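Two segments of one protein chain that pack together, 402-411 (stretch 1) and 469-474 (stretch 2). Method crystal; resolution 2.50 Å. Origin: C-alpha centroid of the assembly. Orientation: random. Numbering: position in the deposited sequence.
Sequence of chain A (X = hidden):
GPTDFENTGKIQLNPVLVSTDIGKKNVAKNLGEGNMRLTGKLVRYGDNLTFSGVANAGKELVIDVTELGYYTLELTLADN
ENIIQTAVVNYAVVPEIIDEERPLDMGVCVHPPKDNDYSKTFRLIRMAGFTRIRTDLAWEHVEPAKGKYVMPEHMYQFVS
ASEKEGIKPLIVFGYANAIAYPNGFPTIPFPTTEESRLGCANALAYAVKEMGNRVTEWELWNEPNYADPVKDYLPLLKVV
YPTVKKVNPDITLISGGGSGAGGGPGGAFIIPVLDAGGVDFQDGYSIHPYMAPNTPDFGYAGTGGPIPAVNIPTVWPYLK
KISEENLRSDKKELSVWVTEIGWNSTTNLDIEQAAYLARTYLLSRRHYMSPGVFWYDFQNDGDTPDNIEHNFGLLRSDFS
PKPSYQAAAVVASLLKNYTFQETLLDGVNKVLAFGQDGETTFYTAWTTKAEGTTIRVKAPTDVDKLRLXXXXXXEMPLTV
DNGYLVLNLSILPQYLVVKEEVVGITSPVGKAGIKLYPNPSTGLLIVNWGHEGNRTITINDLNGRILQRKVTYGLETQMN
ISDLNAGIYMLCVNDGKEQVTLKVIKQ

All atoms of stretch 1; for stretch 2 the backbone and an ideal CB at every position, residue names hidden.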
# COMPACT_ATOMS: atom_id res chain seq x y z
N LYS A 402 -10.56 -8.05 1.58
CA LYS A 402 -11.53 -6.97 1.76
C LYS A 402 -11.64 -6.23 0.42
O LYS A 402 -10.81 -6.44 -0.46
CB LYS A 402 -11.06 -6.03 2.87
CG LYS A 402 -10.99 -6.69 4.25
CD LYS A 402 -10.09 -5.92 5.21
CE LYS A 402 -10.64 -4.53 5.50
NZ LYS A 402 -9.84 -3.81 6.52
N PRO A 403 -12.68 -5.38 0.25
CA PRO A 403 -12.82 -4.61 -1.00
C PRO A 403 -11.59 -3.78 -1.41
O PRO A 403 -11.35 -3.61 -2.61
CB PRO A 403 -14.00 -3.68 -0.70
CG PRO A 403 -14.83 -4.44 0.27
CD PRO A 403 -13.85 -5.18 1.13
N SER A 404 -10.83 -3.29 -0.43
CA SER A 404 -9.62 -2.52 -0.69
C SER A 404 -8.55 -3.29 -1.46
O SER A 404 -7.77 -2.68 -2.21
CB SER A 404 -9.04 -1.99 0.63
OG SER A 404 -8.80 -3.04 1.54
N TYR A 405 -8.51 -4.61 -1.28
CA TYR A 405 -7.63 -5.47 -2.07
C TYR A 405 -7.97 -5.39 -3.56
O TYR A 405 -7.08 -5.20 -4.39
CB TYR A 405 -7.71 -6.92 -1.60
CG TYR A 405 -6.70 -7.80 -2.29
CD1 TYR A 405 -6.97 -8.35 -3.55
CD2 TYR A 405 -5.47 -8.07 -1.71
CE1 TYR A 405 -6.04 -9.14 -4.20
CE2 TYR A 405 -4.54 -8.87 -2.35
CZ TYR A 405 -4.83 -9.40 -3.60
OH TYR A 405 -3.90 -10.19 -4.23
N GLN A 406 -9.25 -5.56 -3.87
CA GLN A 406 -9.75 -5.48 -5.24
C GLN A 406 -9.42 -4.13 -5.86
O GLN A 406 -8.94 -4.06 -7.00
CB GLN A 406 -11.27 -5.70 -5.28
CG GLN A 406 -11.86 -5.88 -6.68
CD GLN A 406 -11.70 -7.28 -7.23
OE1 GLN A 406 -11.51 -8.25 -6.50
NE2 GLN A 406 -11.79 -7.40 -8.56
N ALA A 407 -9.68 -3.06 -5.11
CA ALA A 407 -9.39 -1.69 -5.56
C ALA A 407 -7.90 -1.47 -5.86
O ALA A 407 -7.57 -0.77 -6.82
CB ALA A 407 -9.87 -0.68 -4.53
N ALA A 408 -7.03 -2.06 -5.05
CA ALA A 408 -5.58 -1.98 -5.25
C ALA A 408 -5.12 -2.68 -6.53
O ALA A 408 -4.33 -2.12 -7.30
CB ALA A 408 -4.84 -2.57 -4.05
N ALA A 409 -5.61 -3.89 -6.76
CA ALA A 409 -5.28 -4.66 -7.96
C ALA A 409 -5.75 -3.95 -9.23
O ALA A 409 -5.01 -3.87 -10.22
CB ALA A 409 -5.87 -6.06 -7.89
N VAL A 410 -6.97 -3.42 -9.19
CA VAL A 410 -7.56 -2.76 -10.35
C VAL A 410 -6.84 -1.43 -10.64
O VAL A 410 -6.46 -1.18 -11.79
CB VAL A 410 -9.08 -2.55 -10.19
CG1 VAL A 410 -9.66 -1.72 -11.33
CG2 VAL A 410 -9.80 -3.89 -10.11
N VAL A 411 -6.63 -0.60 -9.61
CA VAL A 411 -5.95 0.69 -9.80
C VAL A 411 -4.49 0.52 -10.25
O VAL A 411 -3.98 1.33 -11.02
CB VAL A 411 -6.07 1.62 -8.56
CG1 VAL A 411 -5.15 1.18 -7.43
CG2 VAL A 411 -5.80 3.07 -8.95
N UNK A 469 -14.46 0.94 -17.43
CA UNK A 469 -14.18 -0.02 -16.36
C UNK A 469 -14.49 0.65 -15.02
O UNK A 469 -14.15 1.81 -14.83
CB UNK A 469 -12.73 -0.50 -16.41
N UNK A 470 -15.13 -0.07 -14.10
CA UNK A 470 -15.41 0.45 -12.75
C UNK A 470 -14.24 0.12 -11.80
O UNK A 470 -13.24 -0.46 -12.22
CB UNK A 470 -16.72 -0.14 -12.21
N UNK A 471 -14.38 0.47 -10.52
CA UNK A 471 -13.36 0.21 -9.48
C UNK A 471 -12.95 -1.26 -9.32
O UNK A 471 -11.91 -1.57 -8.73
CB UNK A 471 -13.88 0.72 -8.13
N UNK A 472 -13.79 -2.14 -9.86
CA UNK A 472 -13.82 -3.57 -9.58
C UNK A 472 -13.18 -4.41 -10.70
O UNK A 472 -12.93 -5.60 -10.51
CB UNK A 472 -15.27 -4.02 -9.36
N UNK A 473 -12.93 -3.78 -11.86
CA UNK A 473 -12.54 -4.48 -13.08
C UNK A 473 -13.71 -4.82 -14.00
O UNK A 473 -13.49 -5.24 -15.13
CB UNK A 473 -11.80 -5.77 -12.71
N UNK A 474 -14.94 -4.62 -13.52
CA UNK A 474 -16.14 -4.94 -14.30
C UNK A 474 -16.30 -3.95 -15.44
O UNK A 474 -16.20 -2.74 -15.24
CB UNK A 474 -17.39 -4.93 -13.41

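Stretch 1 offers one side of a helix, with Gln 406, Ala 407 and Val 410 along it and Pro 403 nearby, and stretch 2 crosses that side as a tight turn.

Position 469 has extended backbone angles, and its CA-to-CB bond points toward the helix, yet nothing of stretch 1 lies within 5.5 Å of the ideal CB. Many residues would fit, beta-branched ones comfortably. It is Ile 469, whose side-chain end leads away; its CG2 comes no nearer than 4.9 Å to Val 410 CG1.

At 470 CA-to-CB points away, so stretch 1 asks little. The demand is local: a type I turn begins here, and a short acceptor such as Asp, Asn, Ser or Thr could tie down the amides that follow. Asp 470 does so with chi1 in p. Asp 470 OD1 takes a hydrogen bond from the N of 472 at 3.0 Å and a weak one from the N of 474.

Position 471 points sideways, and its ideal CB touches nothing. Beside Pro 403, however, lies a shallow strip formed by that residue, the CB of Gln 406 and the small Ala 407. A short side chain would leave it uncovered; a long apolar or aromatic one could reach it. The residue is Trp 471, chi1 p, which gives the largest covered area of the contact. Its ring edge meets Pro 403 O, 3.5 Å from CZ3, and Ala 407 CB, 4.1 Å from CE3, while Gln 406 CB sits 3.9 Å from CZ3. The backbone helps too: Trp 471 O comes within 3.3 Å of Val 410 CB, and a water donates both to this O (3.0 Å) and to Ala 407 O (3.2 Å).

At 472 CA-to-CB points away, with the ideal CB 4.7 Å from Gln 406 CG. The strongest visible demand falls on the carbonyl, which any residue could supply: Gln 406 NE2 donates to this O at 2.9 Å. A flexible polar or partly aliphatic side chain would suit. Gln 472 brings its CG to 4.3 Å from Gln 406 CG, and its NE2 is hydrogen-bonded elsewhere in the structure.

Position 473 has phi/psi of 94/-10. At these angles a CB would jam against the preceding carbonyl O, which by itself calls for glycine; the 3.8 Å from the ideal CB to Val 410 CG2 is a contact a CB would tolerate. Gly 473 closes the turn, and Val 410 CG2 lies 3.6 Å from its N.

Position 474 is out of reach, so stretch 1 sets no preference. It is Cys 474.

Stretch 2 469-474: IDWQGC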
# COMPACT_ATOMS: atom_id res chain seq x y z
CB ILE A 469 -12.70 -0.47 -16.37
CG1 ILE A 469 -12.24 -0.91 -17.77
CG2 ILE A 469 -12.45 -1.58 -15.34
CD1 ILE A 469 -13.00 -2.08 -18.36
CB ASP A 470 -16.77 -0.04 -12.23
CG ASP A 470 -16.79 -1.53 -11.85
OD1 ASP A 470 -15.80 -2.25 -12.12
OD2 ASP A 470 -17.80 -1.97 -11.27
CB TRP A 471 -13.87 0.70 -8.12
CG TRP A 471 -14.92 -0.19 -7.52
CD1 TRP A 471 -16.25 -0.21 -7.83
CD2 TRP A 471 -14.72 -1.21 -6.54
NE1 TRP A 471 -16.89 -1.18 -7.09
CE2 TRP A 471 -15.98 -1.81 -6.29
CE3 TRP A 471 -13.60 -1.68 -5.84
CZ2 TRP A 471 -16.15 -2.84 -5.37
CZ3 TRP A 471 -13.77 -2.72 -4.92
CH2 TRP A 471 -15.04 -3.29 -4.70
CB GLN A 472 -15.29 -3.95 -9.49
CG GLN A 472 -15.67 -4.91 -8.40
CD GLN A 472 -17.17 -5.14 -8.34
OE1 GLN A 472 -17.94 -4.54 -9.10
NE2 GLN A 472 -17.59 -5.98 -7.43
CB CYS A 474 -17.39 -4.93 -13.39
SG CYS A 474 -18.98 -4.85 -14.25
O HOH W 1 -9.95 0.69 -8.32
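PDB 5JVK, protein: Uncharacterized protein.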